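Local atomic coordinates of insecticidal crystal protein Cry7Cal (Bacillus thuringiensis, PDB entry 5ZI1), a protein that is the three-domain toxin part of a larger insecticidal protein that probably binds receptors in the insect gut and forms pores. Residues Ala148-Leu152 against Tyr182-Tyr186; Leu296-Arg302 against Ser344-Leu350; Tyr528-Gly534 against Tyr546-Lys552. Numbering follows the deposited sequence.

Contact 1 of 3, residues Ala148-Leu152 against Tyr182-Tyr186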
loop_
_atom_site.group_PDB
_atom_site.type_symbol
_atom_site.label_atom_id
_atom_site.label_comp_id
_atom_site.label_asym_id
_atom_site.label_seq_id
_atom_site.Cartn_x
_atom_site.Cartn_y
_atom_site.Cartn_z
ATOM N N ALA A 148 0.516 17.611 -0.060
ATOM C CA ALA A 148 1.236 17.354 -1.294
ATOM C C ALA A 148 0.306 16.729 -2.315
ATOM O O ALA A 148 0.253 17.144 -3.484
ATOM C CB ALA A 148 2.429 16.439 -1.011
ATOM N N ASN A 149 -0.466 15.739 -1.870
ATOM C CA ASN A 149 -1.376 15.054 -2.768
ATOM C C ASN A 149 -2.374 16.020 -3.388
ATOM O O ASN A 149 -2.617 15.991 -4.602
ATOM C CB ASN A 149 -2.101 13.946 -2.011
ATOM C CG ASN A 149 -3.012 13.190 -2.899
ATOM O OD1 ASN A 149 -2.564 12.509 -3.830
ATOM N ND2 ASN A 149 -4.299 13.342 -2.674
ATOM N N LEU A 150 -2.969 16.891 -2.572
ATOM C CA LEU A 150 -3.936 17.841 -3.119
ATOM C C LEU A 150 -3.289 18.771 -4.138
ATOM O O LEU A 150 -3.907 19.111 -5.151
ATOM C CB LEU A 150 -4.573 18.653 -1.994
ATOM C CG LEU A 150 -5.438 17.900 -0.980
ATOM C CD1 LEU A 150 -6.000 18.888 0.023
ATOM C CD2 LEU A 150 -6.559 17.135 -1.674
ATOM N N HIS A 151 -2.053 19.202 -3.879
ATOM C CA HIS A 151 -1.372 20.131 -4.780
ATOM C C HIS A 151 -1.171 19.497 -6.146
ATOM O O HIS A 151 -1.513 20.086 -7.175
ATOM C CB HIS A 151 -0.027 20.548 -4.171
ATOM C CG HIS A 151 0.665 21.656 -4.912
ATOM N ND1 HIS A 151 2.004 21.941 -4.740
ATOM C CD2 HIS A 151 0.203 22.557 -5.813
ATOM C CE1 HIS A 151 2.335 22.965 -5.507
ATOM N NE2 HIS A 151 1.258 23.361 -6.161
ATOM N N LEU A 152 -0.636 18.275 -6.169
ATOM C CA LEU A 152 -0.412 17.579 -7.432
ATOM C C LEU A 152 -1.711 17.403 -8.202
ATOM O O LEU A 152 -1.754 17.588 -9.433
ATOM C CB LEU A 152 0.237 16.220 -7.164
ATOM C CG LEU A 152 1.656 16.388 -6.636
ATOM C CD1 LEU A 152 2.273 15.052 -6.311
ATOM C CD2 LEU A 152 2.450 17.121 -7.688
ATOM N N TYR A 182 7.315 18.723 -8.797
ATOM C CA TYR A 182 6.719 18.492 -7.479
ATOM C C TYR A 182 6.478 17.008 -7.214
ATOM O O TYR A 182 6.584 16.559 -6.066
ATOM C CB TYR A 182 5.405 19.248 -7.331
ATOM C CG TYR A 182 5.548 20.732 -7.131
ATOM C CD1 TYR A 182 6.286 21.248 -6.072
ATOM C CD2 TYR A 182 4.908 21.622 -7.983
ATOM C CE1 TYR A 182 6.403 22.616 -5.886
ATOM C CE2 TYR A 182 5.015 22.983 -7.802
ATOM C CZ TYR A 182 5.770 23.471 -6.760
ATOM O OH TYR A 182 5.859 24.829 -6.597
ATOM N N VAL A 183 6.162 16.231 -8.251
ATOM C CA VAL A 183 6.031 14.792 -8.049
ATOM C C VAL A 183 7.318 14.237 -7.446
ATOM O O VAL A 183 7.299 13.510 -6.440
ATOM C CB VAL A 183 5.657 14.093 -9.369
ATOM C CG1 VAL A 183 5.780 12.595 -9.233
ATOM C CG2 VAL A 183 4.241 14.466 -9.766
ATOM N N GLU A 184 8.458 14.622 -8.018
ATOM C CA GLU A 184 9.732 14.098 -7.540
ATOM C C GLU A 184 10.097 14.683 -6.177
ATOM O O GLU A 184 10.675 13.992 -5.330
ATOM C CB GLU A 184 10.827 14.393 -8.569
ATOM C CG GLU A 184 12.172 13.743 -8.270
ATOM C CD GLU A 184 13.300 14.280 -9.151
ATOM O OE1 GLU A 184 13.090 14.463 -10.377
ATOM O OE2 GLU A 184 14.400 14.534 -8.614
ATOM N N GLU A 185 9.797 15.962 -5.954
ATOM C CA GLU A 185 10.105 16.565 -4.669
ATOM C C GLU A 185 9.289 15.920 -3.555
ATOM O O GLU A 185 9.838 15.503 -2.525
ATOM C CB GLU A 185 9.836 18.064 -4.723
ATOM C CG GLU A 185 10.247 18.812 -3.448
ATOM C CD GLU A 185 9.944 20.302 -3.551
ATOM O OE1 GLU A 185 9.384 20.864 -2.579
ATOM O OE2 GLU A 185 10.250 20.901 -4.621
ATOM N N TYR A 186 7.970 15.842 -3.745
ATOM C CA TYR A 186 7.083 15.354 -2.693
ATOM C C TYR A 186 7.330 13.880 -2.409
ATOM O O TYR A 186 7.361 13.464 -1.247
ATOM C CB TYR A 186 5.629 15.599 -3.087
ATOM C CG TYR A 186 5.249 17.064 -3.234
ATOM C CD1 TYR A 186 6.033 18.080 -2.685
ATOM C CD2 TYR A 186 4.087 17.424 -3.896
ATOM C CE1 TYR A 186 5.669 19.425 -2.814
ATOM C CE2 TYR A 186 3.716 18.745 -4.033
ATOM C CZ TYR A 186 4.509 19.746 -3.490
ATOM O OH TYR A 186 4.108 21.056 -3.630
#

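Contact 2 of 3, residues Leu296-Arg302 against Ser344-Leu350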
loop_
_atom_site.group_PDB
_atom_site.type_symbol
_atom_site.label_atom_id
_atom_site.label_comp_id
_atom_site.label_asym_id
_atom_site.label_seq_id
_atom_site.Cartn_x
_atom_site.Cartn_y
_atom_site.Cartn_z
ATOM N N LEU A 296 -3.662 -15.982 0.071
ATOM C CA LEU A 296 -3.679 -16.975 1.140
ATOM C C LEU A 296 -4.769 -17.996 0.853
ATOM O O LEU A 296 -5.941 -17.635 0.718
ATOM C CB LEU A 296 -3.912 -16.296 2.481
ATOM C CG LEU A 296 -3.791 -17.179 3.714
ATOM C CD1 LEU A 296 -2.472 -17.902 3.694
ATOM C CD2 LEU A 296 -3.922 -16.332 4.975
ATOM N N THR A 297 -4.402 -19.269 0.748
ATOM C CA THR A 297 -5.420 -20.282 0.499
ATOM C C THR A 297 -5.649 -21.245 1.662
ATOM O O THR A 297 -6.680 -21.923 1.674
ATOM C CB THR A 297 -5.072 -21.088 -0.761
ATOM O OG1 THR A 297 -3.891 -21.862 -0.519
ATOM C CG2 THR A 297 -4.786 -20.140 -1.939
ATOM N N LYS A 298 -4.747 -21.317 2.640
ATOM C CA LYS A 298 -4.924 -22.254 3.752
ATOM C C LYS A 298 -4.091 -21.806 4.945
ATOM O O LYS A 298 -3.031 -21.212 4.779
ATOM C CB LYS A 298 -4.528 -23.683 3.349
ATOM C CG LYS A 298 -5.695 -24.610 3.028
ATOM C CD LYS A 298 -5.285 -25.745 2.085
ATOM C CE LYS A 298 -4.118 -26.573 2.626
ATOM N NZ LYS A 298 -3.403 -27.295 1.514
ATOM N N ILE A 299 -4.578 -22.107 6.150
ATOM C CA ILE A 299 -3.795 -21.974 7.375
ATOM C C ILE A 299 -4.008 -23.219 8.219
ATOM O O ILE A 299 -5.152 -23.603 8.490
ATOM C CB ILE A 299 -4.182 -20.747 8.218
ATOM C CG1 ILE A 299 -4.195 -19.464 7.411
ATOM C CG2 ILE A 299 -3.236 -20.618 9.405
ATOM C CD1 ILE A 299 -4.820 -18.321 8.167
ATOM N N ASN A 300 -2.922 -23.827 8.674
ATOM C CA ASN A 300 -3.020 -24.912 9.629
ATOM C C ASN A 300 -2.376 -24.495 10.948
ATOM O O ASN A 300 -1.312 -23.869 10.958
ATOM C CB ASN A 300 -2.361 -26.186 9.107
ATOM C CG ASN A 300 -2.406 -27.322 10.152
ATOM O OD1 ASN A 300 -1.370 -27.768 10.667
ATOM N ND2 ASN A 300 -3.619 -27.753 10.496
ATOM N N VAL A 301 -3.015 -24.843 12.060
ATOM C CA VAL A 301 -2.448 -24.621 13.383
ATOM C C VAL A 301 -2.340 -25.962 14.094
ATOM O O VAL A 301 -3.262 -26.781 14.032
ATOM C CB VAL A 301 -3.291 -23.622 14.201
ATOM C CG1 VAL A 301 -2.888 -23.634 15.678
ATOM C CG2 VAL A 301 -3.151 -22.238 13.632
ATOM N N ARG A 302 -1.196 -26.200 14.735
ATOM C CA ARG A 302 -1.003 -27.326 15.638
ATOM C C ARG A 302 -0.771 -26.792 17.040
ATOM O O ARG A 302 0.022 -25.857 17.230
ATOM C CB ARG A 302 0.184 -28.201 15.240
ATOM C CG ARG A 302 0.055 -28.856 13.903
ATOM C CD ARG A 302 -1.192 -29.668 13.787
ATOM N NE ARG A 302 -0.905 -30.907 13.075
ATOM C CZ ARG A 302 -1.318 -31.179 11.841
ATOM N NH1 ARG A 302 -2.069 -30.306 11.176
ATOM N NH2 ARG A 302 -0.988 -32.335 11.274
ATOM N N SER A 344 -5.383 -29.527 16.228
ATOM C CA SER A 344 -5.146 -29.140 14.849
ATOM C C SER A 344 -6.391 -28.464 14.307
ATOM O O SER A 344 -7.504 -28.918 14.559
ATOM C CB SER A 344 -4.794 -30.355 13.989
ATOM O OG SER A 344 -4.709 -29.998 12.620
ATOM N N HIS A 345 -6.199 -27.374 13.571
ATOM C CA HIS A 345 -7.299 -26.780 12.829
ATOM C C HIS A 345 -6.781 -26.280 11.494
ATOM O O HIS A 345 -5.684 -25.722 11.404
ATOM C CB HIS A 345 -7.971 -25.640 13.595
ATOM C CG HIS A 345 -9.281 -25.216 13.006
ATOM N ND1 HIS A 345 -9.375 -24.362 11.920
ATOM C CD2 HIS A 345 -10.554 -25.552 13.335
ATOM C CE1 HIS A 345 -10.652 -24.176 11.623
ATOM N NE2 HIS A 345 -11.388 -24.888 12.469
ATOM N N THR A 346 -7.568 -26.496 10.454
ATOM C CA THR A 346 -7.221 -26.031 9.120
ATOM C C THR A 346 -8.315 -25.084 8.657
ATOM O O THR A 346 -9.488 -25.464 8.595
ATOM C CB THR A 346 -7.041 -27.200 8.151
ATOM O OG1 THR A 346 -5.981 -28.045 8.614
ATOM C CG2 THR A 346 -6.672 -26.691 6.766
ATOM N N PHE A 347 -7.936 -23.839 8.377
ATOM C CA PHE A 347 -8.822 -22.907 7.700
ATOM C C PHE A 347 -8.611 -23.052 6.195
ATOM O O PHE A 347 -7.474 -22.985 5.719
ATOM C CB PHE A 347 -8.537 -21.467 8.121
ATOM C CG PHE A 347 -8.598 -21.191 9.618
ATOM C CD1 PHE A 347 -7.485 -21.372 10.423
ATOM C CD2 PHE A 347 -9.735 -20.637 10.186
ATOM C CE1 PHE A 347 -7.524 -21.056 11.793
ATOM C CE2 PHE A 347 -9.780 -20.309 11.543
ATOM C CZ PHE A 347 -8.669 -20.513 12.347
ATOM N N ASP A 348 -9.697 -23.249 5.443
ATOM C CA ASP A 348 -9.632 -23.317 3.982
ATOM C C ASP A 348 -10.091 -21.973 3.437
ATOM O O ASP A 348 -11.280 -21.641 3.507
ATOM C CB ASP A 348 -10.486 -24.462 3.447
ATOM C CG ASP A 348 -10.044 -25.818 3.987
ATOM O OD1 ASP A 348 -10.796 -26.407 4.816
ATOM O OD2 ASP A 348 -8.966 -26.309 3.571
ATOM N N LEU A 349 -9.149 -21.193 2.910
ATOM C CA LEU A 349 -9.410 -19.794 2.589
ATOM C C LEU A 349 -9.399 -19.463 1.098
ATOM O O LEU A 349 -9.749 -18.328 0.744
ATOM C CB LEU A 349 -8.409 -18.894 3.315
ATOM C CG LEU A 349 -8.292 -19.189 4.808
ATOM C CD1 LEU A 349 -7.368 -18.177 5.411
ATOM C CD2 LEU A 349 -9.647 -19.163 5.500
ATOM N N LEU A 350 -9.033 -20.400 0.218
ATOM C CA LEU A 350 -9.216 -20.179 -1.216
ATOM C C LEU A 350 -10.614 -19.630 -1.482
ATOM O O LEU A 350 -11.596 -20.098 -0.900
ATOM C CB LEU A 350 -8.998 -21.486 -1.980
ATOM C CG LEU A 350 -9.286 -21.450 -3.485
ATOM C CD1 LEU A 350 -8.343 -20.479 -4.206
ATOM C CD2 LEU A 350 -9.242 -22.824 -4.138
#

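Contact 3 of 3, residues Tyr528-Gly534 against Tyr546-Lys552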
loop_
_atom_site.group_PDB
_atom_site.type_symbol
_atom_site.label_atom_id
_atom_site.label_comp_id
_atom_site.label_asym_id
_atom_site.label_seq_id
_atom_site.Cartn_x
_atom_site.Cartn_y
_atom_site.Cartn_z
ATOM N N TYR A 528 9.804 1.636 -15.934
ATOM C CA TYR A 528 11.058 0.936 -15.685
ATOM C C TYR A 528 12.150 1.917 -15.273
ATOM O O TYR A 528 11.999 3.141 -15.355
ATOM C CB TYR A 528 11.523 0.172 -16.924
ATOM C CG TYR A 528 12.260 1.066 -17.889
ATOM C CD1 TYR A 528 11.576 1.948 -18.700
ATOM C CD2 TYR A 528 13.643 1.050 -17.963
ATOM C CE1 TYR A 528 12.253 2.799 -19.573
ATOM C CE2 TYR A 528 14.327 1.891 -18.820
ATOM C CZ TYR A 528 13.625 2.761 -19.633
ATOM O OH TYR A 528 14.295 3.600 -20.508
ATOM N N ALA A 529 13.272 1.351 -14.836
ATOM C CA ALA A 529 14.480 2.091 -14.533
ATOM C C ALA A 529 15.657 1.216 -14.926
ATOM O O ALA A 529 15.576 -0.013 -14.835
ATOM C CB ALA A 529 14.566 2.473 -13.052
ATOM N N ALA A 530 16.741 1.849 -15.390
ATOM C CA ALA A 530 17.869 1.075 -15.885
ATOM C C ALA A 530 19.133 1.909 -15.776
ATOM O O ALA A 530 19.090 3.135 -15.887
ATOM C CB ALA A 530 17.650 0.618 -17.337
ATOM N N THR A 531 20.252 1.215 -15.547
ATOM C CA THR A 531 21.588 1.788 -15.472
ATOM C C THR A 531 22.334 1.711 -16.796
ATOM O O THR A 531 23.479 2.174 -16.879
ATOM C CB THR A 531 22.414 1.071 -14.405
ATOM O OG1 THR A 531 22.402 -0.333 -14.673
ATOM C CG2 THR A 531 21.842 1.320 -13.009
ATOM N N GLY A 532 21.720 1.119 -17.821
ATOM C CA GLY A 532 22.337 1.019 -19.129
ATOM C C GLY A 532 21.269 0.786 -20.172
ATOM O O GLY A 532 20.076 0.708 -19.870
ATOM N N ASP A 533 21.725 0.647 -21.408
ATOM C CA ASP A 533 20.859 0.523 -22.569
ATOM C C ASP A 533 20.537 -0.943 -22.835
ATOM O O ASP A 533 21.316 -1.841 -22.503
ATOM C CB ASP A 533 21.534 1.134 -23.815
ATOM C CG ASP A 533 22.197 2.495 -23.536
ATOM O OD1 ASP A 533 21.726 3.246 -22.644
ATOM O OD2 ASP A 533 23.186 2.830 -24.227
ATOM N N GLY A 534 19.400 -1.179 -23.474
ATOM C CA GLY A 534 19.103 -2.524 -23.928
ATOM C C GLY A 534 17.803 -2.598 -24.690
ATOM O O GLY A 534 17.248 -1.576 -25.103
ATOM N N TYR A 546 13.986 -0.867 -28.063
ATOM C CA TYR A 546 15.211 -0.394 -27.431
ATOM C C TYR A 546 14.895 0.629 -26.341
ATOM O O TYR A 546 14.062 1.517 -26.539
ATOM C CB TYR A 546 16.114 0.220 -28.501
ATOM C CG TYR A 546 17.388 0.899 -28.043
ATOM C CD1 TYR A 546 18.542 0.165 -27.812
ATOM C CD2 TYR A 546 17.457 2.286 -27.914
ATOM C CE1 TYR A 546 19.729 0.784 -27.418
ATOM C CE2 TYR A 546 18.646 2.920 -27.534
ATOM C CZ TYR A 546 19.780 2.159 -27.287
ATOM O OH TYR A 546 20.968 2.758 -26.905
ATOM N N PHE A 547 15.555 0.502 -25.179
ATOM C CA PHE A 547 15.446 1.487 -24.102
ATOM C C PHE A 547 16.810 2.026 -23.693
ATOM O O PHE A 547 17.823 1.325 -23.771
ATOM C CB PHE A 547 14.776 0.915 -22.840
ATOM C CG PHE A 547 15.528 -0.228 -22.223
ATOM C CD1 PHE A 547 16.499 -0.010 -21.262
ATOM C CD2 PHE A 547 15.280 -1.525 -22.628
ATOM C CE1 PHE A 547 17.214 -1.074 -20.726
ATOM C CE2 PHE A 547 15.978 -2.590 -22.091
ATOM C CZ PHE A 547 16.941 -2.368 -21.137
ATOM N N THR A 548 16.811 3.251 -23.176
ATOM C CA THR A 548 18.026 3.901 -22.696
ATOM C C THR A 548 18.058 3.951 -21.171
ATOM O O THR A 548 17.064 3.691 -20.483
ATOM C CB THR A 548 18.149 5.319 -23.246
ATOM O OG1 THR A 548 16.996 6.067 -22.834
ATOM C CG2 THR A 548 18.264 5.310 -24.790
ATOM N N ALA A 549 19.233 4.311 -20.657
ATOM C CA ALA A 549 19.450 4.397 -19.224
ATOM C C ALA A 549 18.627 5.522 -18.622
ATOM O O ALA A 549 18.355 6.537 -19.261
ATOM C CB ALA A 549 20.926 4.623 -18.919
ATOM N N THR A 550 18.199 5.318 -17.382
ATOM C CA THR A 550 17.528 6.370 -16.640
ATOM C C THR A 550 18.314 6.838 -15.426
ATOM O O THR A 550 17.931 7.834 -14.812
ATOM C CB THR A 550 16.138 5.897 -16.196
ATOM O OG1 THR A 550 16.282 4.864 -15.208
ATOM C CG2 THR A 550 15.367 5.362 -17.410
ATOM N N MET A 551 19.409 6.170 -15.087
ATOM C CA MET A 551 20.095 6.392 -13.826
ATOM C C MET A 551 21.481 5.786 -13.936
ATOM O O MET A 551 21.752 4.975 -14.828
ATOM C CB MET A 551 19.336 5.755 -12.661
ATOM C CG MET A 551 19.029 4.295 -12.909
ATOM S SD MET A 551 18.215 3.444 -11.539
ATOM C CE MET A 551 19.431 3.710 -10.246
ATOM N N LYS A 552 22.352 6.187 -13.014
ATOM C CA LYS A 552 23.686 5.621 -12.892
ATOM C C LYS A 552 23.674 4.578 -11.783
ATOM O O LYS A 552 22.887 4.665 -10.841
ATOM C CB LYS A 552 24.726 6.708 -12.593
ATOM C CG LYS A 552 24.800 7.814 -13.641
ATOM C CD LYS A 552 25.823 8.884 -13.250
ATOM C CE LYS A 552 27.072 8.841 -14.141
ATOM N NZ LYS A 552 28.275 9.418 -13.456
HETATM O O HOH W 1 21.816 5.633 -21.998
#

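Contact 1 of 3, residues Ala148-Leu152 against Tyr182-Tyr186
A very short hydrogen bond, 2.5 Å from His151 ND1 to Tyr186 OH, joins two helices in the interior of the protein. The contact belongs to the N-terminal helical bundle of the three-domain Cry toxins, the domain linked to pore formation in this family. Helices 141-165 and 169-202 follow each other in the chain and form an antiparallel helical hairpin. Their axes here run at 173° and approach to 10.6 Å, a wide spacing that large side chains fill.

His151, Tyr182 and Tyr186 make an aromatic cluster in that space. The imidazole turns an edge to the face of Tyr182 in an inclined edge-to-face pair, with centroids 4.6 Å apart and planes at 52°. Tyr186 meets the imidazole rim to rim, which lets its hydroxyl reach ND1. The other ring nitrogen, His151 NE2, is hydrogen-bonded to Glu121 of helix 107-127, so both nitrogens of this buried histidine have partners. Phe124 of the same helix also meets the imidazole, with nearly parallel planes.

Apolar packing completes the contact. Leu152 reaches across with its branched end: its CD2 lies 3.7 Å from Tyr182 CB and 3.8 Å from Val183 CG2. Its CG sits at the edge of the Tyr186 ring. Phe233 of helix 232-235 packs on Leu152, Val183 and Tyr186. The backbones come closest at Ala148, where the CA atoms of Ala148 and Tyr186 are 6.3 Å apart. The small side chain rests on the face of the tyrosine ring, with Ala148 CB 3.5 Å from Tyr186 CD2.

Contact 2 of 3, residues Leu296-Arg302 against Ser344-Leu350
Strands 294-306 and 343-348 pair antiparallel, and most of the hydrogen bonds between them join backbone atoms. Ile299 and Phe347 form one hydrogen-bonded pair: Ile299 N to Phe347 O is 3.1 Å, and Phe347 N to Ile299 O is 2.8 Å. Val301 and His345 form the next, with Val301 N to His345 O at 2.9 Å and His345 N to Val301 O at 3.0 Å. Thr297 O takes two donors, Leu349 N at 2.9 Å and Leu350 N at 3.2 Å, where the second segment leaves the strand.

Asn300 adds side-chain bonds on the face of Lys298, Arg302, Ser344, Thr346 and Asp348. Its ND2 donates to Thr346 OG1 at 3.0 Å and to Ser344 OG at 3.3 Å. Backbone bonds to strand 312-324 pair Asn300 with Ser319 and Arg302 with Thr316 and Gly317. Thr297 and Lys298 both bond to Val321, a classic beta bulge. Asp348 O accepts from Lys352 NZ.

The face of Ile299, Val301, His345 and Phe347 is mainly apolar. Ile299 CB lies 4.0 Å from Phe347 CD1. Leu349, just past the strand, adds its CD1 at 3.8 Å from Ile299 CD1. Leu432 and Val435 of strand 430-437 touch Ile299. Such two-faced pairing suits a four-stranded antiparallel sheet of the beta-prism domain, the second domain of three-domain Cry toxins.

Contact 3 of 3, residues Tyr528-Gly534 against Tyr546-Lys552
Backbone hydrogen bonds hold both ends of this contact, in the C-terminal beta-sandwich domain of the toxin. Gly534 and Phe547 form an antiparallel hydrogen-bonded pair: Gly534 N to Phe547 O is 3.0 Å, and Phe547 N to Gly534 O is 2.7 Å. Strands 534-538 and 545-547 meet here. At the other end, Ala530 O accepts from Thr550 N at 2.8 Å and weakly from Met551 N at 3.2 Å.

Side-chain hydrogen bonds add to these. Beside the Ala530 O bonds, Ala530 N donates to Thr550 OG1 at 3.1 Å, and the same hydroxyl is hydrogen-bonded to Lys558 O. Tyr528 OH donates to Thr548 O at 2.8 Å. Asp533 OD1 receives a weak bond from Ala549 N at 3.4 Å. A water bridges the same two atoms, donating to Asp533 OD1 at 2.5 Å and accepting from Ala549 N at 3.2 Å.

The apolar contacts centre on Phe547. Gly534 CA lies over its ring face in a CH-pi contact, 3.8 Å from the centroid. A beta carbon on Gly534 would clash with this ring. Ala530 CB is 3.8 Å from Phe547 CE1, and Tyr528 CE2 is 3.8 Å from Phe547 CD1. Leu562 and Ile590, from strands 560-571 and 589-599, also pack on Phe547.

The chemistry implies one regular strand pair, Gly534 with Phe547, followed by irregular backbone. There Thr550 OG1 and Tyr528 OH bond to main-chain groups, and the weak Asp533 link to exposed Ala549 is shared with water.

The three contacts lie in three successive domains and share no helix or strand. Contact 1 is the buried one, inside the helical bundle. Contacts 2 and 3 are partly buried and belong to separate beta domains. Contact 1 depends on side chains alone: aromatic rings, aliphatic groups and one short hydrogen bond. Contact 2 is mostly regular strand pairing, with a mainly apolar face and a polar one. Contact 3 has little regular pairing and adds side-chain bonds and a water to its backbone bonds. Contacts 1 and 3 are closer, with centres about 25 Å apart. Contact 2 is about 43 Å from contact 1 and about 44 Å from contact 3, centre to centre.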